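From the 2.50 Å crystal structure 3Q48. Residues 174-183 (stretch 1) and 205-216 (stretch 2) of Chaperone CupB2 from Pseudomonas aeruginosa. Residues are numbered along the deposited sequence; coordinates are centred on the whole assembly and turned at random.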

ATOM      1  N   VAL A 174     -11.218 -18.461  13.111  1.00 50.87           N
ATOM      2  CA  VAL A 174     -11.438 -16.996  13.194  1.00 50.44           C
ATOM      3  C   VAL A 174     -10.410 -16.329  14.109  1.00 48.88           C
ATOM      4  O   VAL A 174     -10.423 -16.560  15.340  1.00 49.94           O
ATOM      5  N   VAL A 175      -9.502 -15.543  13.522  1.00 45.47           N
ATOM      6  CA  VAL A 175      -8.446 -14.894  14.315  1.00 43.66           C
ATOM      7  C   VAL A 175      -8.397 -13.411  14.021  1.00 41.94           C
ATOM      8  O   VAL A 175      -8.812 -12.948  12.941  1.00 41.61           O
ATOM      9  CB  VAL A 175      -6.978 -15.502  14.142  1.00 43.82           C
ATOM     10  CG1 VAL A 175      -6.995 -17.024  13.947  1.00 44.99           C
ATOM     11  CG2 VAL A 175      -6.194 -14.809  13.031  1.00 40.03           C
ATOM     12  N   GLN A 176      -7.860 -12.670  14.972  1.00 39.86           N
ATOM     13  CA  GLN A 176      -7.910 -11.229  14.879  1.00 38.51           C
ATOM     14  C   GLN A 176      -6.544 -10.667  15.197  1.00 36.41           C
ATOM     15  O   GLN A 176      -5.844 -11.165  16.076  1.00 35.48           O
ATOM     16  CB  GLN A 176      -8.987 -10.667  15.823  1.00 39.28           C
ATOM     17  CG  GLN A 176      -9.023  -9.174  15.859  1.00 41.84           C
ATOM     18  CD  GLN A 176     -10.134  -8.618  16.747  1.00 46.76           C
ATOM     19  OE1 GLN A 176     -10.073  -8.721  17.975  1.00 47.04           O
ATOM     20  NE2 GLN A 176     -11.135  -7.978  16.123  1.00 49.10           N
ATOM     21  N   VAL A 177      -6.154  -9.651  14.435  1.00 34.91           N
ATOM     22  CA  VAL A 177      -4.986  -8.848  14.774  1.00 32.93           C
ATOM     23  C   VAL A 177      -5.445  -7.482  15.230  1.00 33.02           C
ATOM     24  O   VAL A 177      -6.383  -6.919  14.664  1.00 32.42           O
ATOM     25  CB  VAL A 177      -4.044  -8.720  13.586  1.00 31.43           C
ATOM     26  CG1 VAL A 177      -4.724  -8.015  12.436  1.00 29.60           C
ATOM     27  CG2 VAL A 177      -2.795  -8.015  14.008  1.00 30.82           C
ATOM     28  N   ASN A 178      -4.803  -6.953  16.270  1.00 33.54           N
ATOM     29  CA  ASN A 178      -5.034  -5.561  16.670  1.00 33.63           C
ATOM     30  C   ASN A 178      -3.803  -4.737  16.389  1.00 31.94           C
ATOM     31  O   ASN A 178      -2.720  -5.064  16.844  1.00 31.31           O
ATOM     32  CB  ASN A 178      -5.472  -5.405  18.136  1.00 35.26           C
ATOM     33  CG  ASN A 178      -5.631  -3.901  18.571  1.00 39.22           C
ATOM     34  OD1 ASN A 178      -5.008  -3.488  19.559  1.00 46.25           O
ATOM     35  ND2 ASN A 178      -6.457  -3.104  17.847  1.00 37.29           N
ATOM     36  N   ASN A 179      -4.005  -3.680  15.609  1.00 30.68           N
ATOM     37  CA  ASN A 179      -2.962  -2.733  15.256  1.00 29.27           C
ATOM     38  C   ASN A 179      -3.119  -1.456  16.088  1.00 30.16           C
ATOM     39  O   ASN A 179      -3.858  -0.526  15.706  1.00 29.03           O
ATOM     40  CB  ASN A 179      -2.998  -2.381  13.771  1.00 27.46           C
ATOM     41  CG  ASN A 179      -1.854  -1.427  13.359  1.00 26.21           C
ATOM     42  OD1 ASN A 179      -0.876  -1.212  14.121  1.00 21.66           O
ATOM     43  ND2 ASN A 179      -1.954  -0.892  12.137  1.00 19.41           N
ATOM     44  N   PRO A 180      -2.370  -1.412  17.191  1.00 30.29           N
ATOM     45  CA  PRO A 180      -2.383  -0.359  18.152  1.00 31.33           C
ATOM     46  C   PRO A 180      -1.312   0.711  17.783  1.00 31.45           C
ATOM     47  O   PRO A 180      -0.802   1.397  18.670  1.00 34.40           O
ATOM     48  CB  PRO A 180      -2.033  -1.114  19.455  1.00 30.24           C
ATOM     49  CG  PRO A 180      -0.978  -2.114  18.966  1.00 30.70           C
ATOM     50  CD  PRO A 180      -1.355  -2.443  17.525  1.00 30.19           C
ATOM     51  N   THR A 181      -0.994   0.852  16.502  1.00 29.13           N
ATOM     52  CA  THR A 181       0.049   1.760  16.041  1.00 28.26           C
ATOM     53  C   THR A 181      -0.496   2.805  15.041  1.00 27.92           C
ATOM     54  O   THR A 181      -1.623   2.657  14.539  1.00 27.70           O
ATOM     55  CB  THR A 181       1.219   0.985  15.266  1.00 27.46           C
ATOM     56  OG1 THR A 181       0.806   0.691  13.916  1.00 25.89           O
ATOM     57  CG2 THR A 181       1.634  -0.281  15.977  1.00 24.91           C
ATOM     58  N   PRO A 182       0.305   3.858  14.732  1.00 27.75           N
ATOM     59  CA  PRO A 182      -0.224   4.846  13.755  1.00 27.52           C
ATOM     60  C   PRO A 182      -0.093   4.490  12.281  1.00 26.45           C
ATOM     61  O   PRO A 182      -0.524   5.281  11.434  1.00 27.78           O
ATOM     62  CB  PRO A 182       0.507   6.182  14.113  1.00 28.42           C
ATOM     63  CG  PRO A 182       1.711   5.801  14.982  1.00 28.52           C
ATOM     64  CD  PRO A 182       1.462   4.367  15.514  1.00 27.80           C
ATOM     65  N   TYR A 183       0.433   3.292  11.960  1.00 26.05           N
ATOM     66  CA  TYR A 183       0.862   2.923  10.600  1.00 23.29           C
ATOM     67  C   TYR A 183      -0.026   1.865  10.011  1.00 23.45           C
ATOM     68  O   TYR A 183      -0.501   0.986  10.711  1.00 24.10           O
ATOM     69  CB  TYR A 183       2.271   2.361  10.630  1.00 22.99           C
ATOM     70  CG  TYR A 183       3.246   3.235  11.327  1.00 22.66           C
ATOM     71  CD1 TYR A 183       3.876   4.283  10.647  1.00 22.79           C
ATOM     72  CD2 TYR A 183       3.549   3.030  12.683  1.00 21.77           C
ATOM     73  CE1 TYR A 183       4.793   5.146  11.300  1.00 21.80           C
ATOM     74  CE2 TYR A 183       4.421   3.885  13.341  1.00 23.24           C
ATOM     75  CZ  TYR A 183       5.042   4.929  12.644  1.00 25.74           C
ATOM     76  OH  TYR A 183       5.925   5.745  13.322  1.00 33.11           O
ATOM     77  N   MET A 205      -4.354  -5.937   4.863  1.00 27.43           N
ATOM     78  CA  MET A 205      -3.767  -4.748   5.427  1.00 25.91           C
ATOM     79  C   MET A 205      -4.639  -4.370   6.594  1.00 26.18           C
ATOM     80  O   MET A 205      -5.876  -4.457   6.508  1.00 26.19           O
ATOM     81  CB  MET A 205      -3.798  -3.605   4.408  1.00 24.78           C
ATOM     82  CG  MET A 205      -3.094  -2.403   4.893  1.00 24.05           C
ATOM     83  SD  MET A 205      -2.826  -1.087   3.690  1.00 29.30           S
ATOM     84  CE  MET A 205      -4.494  -0.763   3.059  1.00 27.11           C
ATOM     85  N   VAL A 206      -3.984  -3.945   7.666  1.00 25.05           N
ATOM     86  CA  VAL A 206      -4.662  -3.470   8.823  1.00 25.09           C
ATOM     87  C   VAL A 206      -4.253  -1.991   8.966  1.00 25.33           C
ATOM     88  O   VAL A 206      -3.079  -1.601   8.832  1.00 24.60           O
ATOM     89  CB  VAL A 206      -4.360  -4.357  10.090  1.00 25.87           C
ATOM     90  CG1 VAL A 206      -2.888  -4.207  10.573  1.00 24.17           C
ATOM     91  CG2 VAL A 206      -5.342  -4.054  11.234  1.00 26.61           C
ATOM     92  N   ALA A 207      -5.277  -1.184   9.190  1.00 25.58           N
ATOM     93  CA  ALA A 207      -5.200   0.272   9.261  1.00 25.14           C
ATOM     94  C   ALA A 207      -4.757   0.647  10.674  1.00 25.83           C
ATOM     95  O   ALA A 207      -5.003  -0.141  11.631  1.00 25.84           O
ATOM     96  CB  ALA A 207      -6.602   0.850   8.962  1.00 24.02           C
ATOM     97  N   PRO A 208      -4.130   1.835  10.825  1.00 25.65           N
ATOM     98  CA  PRO A 208      -3.734   2.295  12.161  1.00 26.47           C
ATOM     99  C   PRO A 208      -4.915   2.225  13.175  1.00 27.77           C
ATOM    100  O   PRO A 208      -6.061   2.489  12.825  1.00 26.52           O
ATOM    101  CB  PRO A 208      -3.347   3.774  11.952  1.00 26.38           C
ATOM    102  CG  PRO A 208      -3.234   3.970  10.461  1.00 25.15           C
ATOM    103  CD  PRO A 208      -4.130   2.929   9.830  1.00 25.53           C
ATOM    104  N   PHE A 209      -4.619   1.856  14.413  1.00 28.95           N
ATOM    105  CA  PHE A 209      -5.619   1.891  15.461  1.00 31.82           C
ATOM    106  C   PHE A 209      -6.898   1.101  15.063  1.00 32.58           C
ATOM    107  O   PHE A 209      -8.033   1.500  15.384  1.00 34.20           O
ATOM    108  CB  PHE A 209      -5.876   3.348  15.871  1.00 31.84           C
ATOM    109  CG  PHE A 209      -4.608   4.120  16.191  1.00 32.87           C
ATOM    110  CD1 PHE A 209      -3.738   3.696  17.205  1.00 33.23           C
ATOM    111  CD2 PHE A 209      -4.300   5.316  15.503  1.00 33.73           C
ATOM    112  CE1 PHE A 209      -2.567   4.446  17.545  1.00 32.09           C
ATOM    113  CE2 PHE A 209      -3.127   6.055  15.805  1.00 32.30           C
ATOM    114  CZ  PHE A 209      -2.252   5.606  16.827  1.00 32.29           C
ATOM    115  N   SER A 210      -6.695  -0.027  14.379  1.00 32.08           N
ATOM    116  CA  SER A 210      -7.811  -0.880  13.914  1.00 33.03           C
ATOM    117  C   SER A 210      -7.549  -2.358  14.114  1.00 32.60           C
ATOM    118  O   SER A 210      -6.471  -2.754  14.519  1.00 32.38           O
ATOM    119  CB  SER A 210      -8.129  -0.672  12.450  1.00 32.28           C
ATOM    120  OG  SER A 210      -8.238   0.698  12.132  1.00 36.82           O
ATOM    121  N   THR A 211      -8.566  -3.154  13.842  1.00 33.36           N
ATOM    122  CA  THR A 211      -8.481  -4.595  13.969  1.00 34.65           C
ATOM    123  C   THR A 211      -8.816  -5.234  12.625  1.00 34.83           C
ATOM    124  O   THR A 211      -9.715  -4.757  11.912  1.00 36.24           O
ATOM    125  CB  THR A 211      -9.516  -5.106  14.962  1.00 35.54           C
ATOM    126  OG1 THR A 211     -10.777  -4.606  14.534  1.00 36.65           O
ATOM    127  CG2 THR A 211      -9.227  -4.638  16.407  1.00 34.67           C
ATOM    128  N   LYS A 212      -8.125  -6.309  12.274  1.00 34.54           N
ATOM    129  CA  LYS A 212      -8.511  -7.083  11.118  1.00 34.90           C
ATOM    130  C   LYS A 212      -8.798  -8.524  11.541  1.00 36.52           C
ATOM    131  O   LYS A 212      -8.145  -9.068  12.426  1.00 35.96           O
ATOM    132  CB  LYS A 212      -7.397  -7.026  10.082  1.00 34.36           C
ATOM    133  CG  LYS A 212      -7.807  -7.553   8.717  1.00 35.08           C
ATOM    134  CD  LYS A 212      -6.623  -7.681   7.779  1.00 36.94           C
ATOM    135  CE  LYS A 212      -7.078  -8.338   6.447  1.00 41.32           C
ATOM    136  NZ  LYS A 212      -8.048  -7.447   5.695  1.00 41.82           N
ATOM    137  N   GLU A 213      -9.785  -9.142  10.903  1.00 39.67           N
ATOM    138  CA  GLU A 213     -10.125 -10.541  11.161  1.00 43.23           C
ATOM    139  C   GLU A 213      -9.691 -11.438   9.997  1.00 43.88           C
ATOM    140  O   GLU A 213      -9.757 -11.028   8.831  1.00 43.01           O
ATOM    141  CB  GLU A 213     -11.621 -10.705  11.469  1.00 44.73           C
ATOM    142  CG  GLU A 213     -11.993 -10.447  12.924  1.00 49.97           C
ATOM    143  CD  GLU A 213     -12.669  -9.084  13.151  1.00 59.11           C
ATOM    144  OE1 GLU A 213     -13.906  -8.994  12.907  1.00 63.13           O
ATOM    145  OE2 GLU A 213     -11.978  -8.108  13.585  1.00 60.13           O
ATOM    146  N   PHE A 214      -9.144 -12.594  10.311  1.00 45.64           N
ATOM    147  CA  PHE A 214      -8.745 -13.541   9.299  1.00 47.35           C
ATOM    148  C   PHE A 214      -9.495 -14.825   9.616  1.00 50.66           C
ATOM    149  O   PHE A 214      -9.630 -15.194  10.750  1.00 50.76           O
ATOM    150  CB  PHE A 214      -7.255 -13.824   9.358  1.00 45.70           C
ATOM    151  CG  PHE A 214      -6.376 -12.651   9.103  1.00 42.24           C
ATOM    152  CD1 PHE A 214      -5.870 -12.414   7.860  1.00 39.35           C
ATOM    153  CD2 PHE A 214      -5.986 -11.833  10.117  1.00 36.31           C
ATOM    154  CE1 PHE A 214      -5.041 -11.363   7.648  1.00 36.93           C
ATOM    155  CE2 PHE A 214      -5.176 -10.796   9.892  1.00 35.14           C
ATOM    156  CZ  PHE A 214      -4.692 -10.564   8.675  1.00 35.02           C
ATOM    157  N   ASP A 215      -9.997 -15.526   8.629  1.00 53.94           N
ATOM    158  CA  ASP A 215     -10.675 -16.754   8.974  1.00 57.70           C
ATOM    159  C   ASP A 215     -10.073 -17.998   8.343  1.00 58.78           C
ATOM    160  O   ASP A 215      -9.534 -17.953   7.254  1.00 58.54           O
ATOM    161  CB  ASP A 215     -12.177 -16.655   8.717  1.00 38.65           C
ATOM    162  CG  ASP A 215     -12.514 -16.412   7.278  1.00 38.51           C
ATOM    163  OD1 ASP A 215     -11.763 -16.844   6.407  1.00 38.15           O
ATOM    164  OD2 ASP A 215     -13.550 -15.791   7.013  1.00 38.88           O
ATOM    165  N   TRP A 216     -10.166 -19.104   9.066  1.00 60.78           N
ATOM    166  CA  TRP A 216      -9.768 -20.394   8.546  1.00 62.34           C
ATOM    167  C   TRP A 216     -10.979 -21.313   8.439  1.00 63.87           C
ATOM    168  O   TRP A 216     -11.572 -21.448   7.382  1.00 64.12           O
ATOM    169  CB  TRP A 216      -8.715 -21.018   9.413  1.00 39.40           C
TER

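The strands containing V175-N178 and T211-F214 run antiparallel, their axes inclined at 159° and approaching to 4.6 Å, and together the two stretches bury 821 Å². The ladder rests on two hydrogen-bonded pairs. V175 N donates to F214 O (2.8 Å) and F214 N to V175 O (2.7 Å), both nearly linear; V177 N donates to K212 O (2.9 Å), and K212 N returns to V177 O (3.0 Å). Between them lies the non-hydrogen-bonded pair Q176-E213, where the CA atoms close to 4.4 Å and alpha hydrogens point at carbonyls, as in the contact of Q176 CA with K212 O at 3.3 Å.

Side chains alternate between the two faces of this ladder. V175, V177, K212 and F214 share one face, which is largely apolar near the strands. V177, with chi1 at 62° (p), places CG1 3.8 Å from F214 CE2, near the plane of the ring and at its edge, and 4.2 Å from V206 CG2. The same methyl lies 3.7 Å from K212 CB, so the lysine contributes its aliphatic base to the contact while its extended t, t, t chain carries the charged end away. V175, in the m rotamer, sets CG2 3.9 Å from F214 CB.

The other face, bearing Q176, N178, T211 and E213, is more polar. Q176 is extended through chi1 and chi2 (both t), then bends at chi3 (71°), bringing NE2 within 2.7 Å of E213 OE2 in a hydrogen bond. E213 meets it with chi1 at -84° (m) and an off-well chi2 of 104°. N178, also t, makes a weak hydrogen bond from ND2 to S210 O (3.3 Å), while its OD1 is satisfied elsewhere in the structure.

N179 organises the turn region. Its t rotamer and chi2 of 13° direct the amide so that both ends are used: OD1 accepts from T181 OG1 (2.5 Å), whereas ND2 donates to Y183 O (2.8 Å) and weakly to A207 O (3.2 Å). The buried side chain thus ties its own loop to the start of the type II turn A207-S210. T181, at chi1 79° (p), uses the same hydroxyl oxygen, OG1, to accept from Y183 N (3.3 Å).

F209 has a left-handed backbone (54/38), and its CA-to-CB bond points away from stretch 1. With chi1 at -51° (m), the ring nevertheless reaches back, setting CZ 3.9 Å from P182 CB, with T181 O over one face. F209 N also donates weakly to T181 O (3.1 Å).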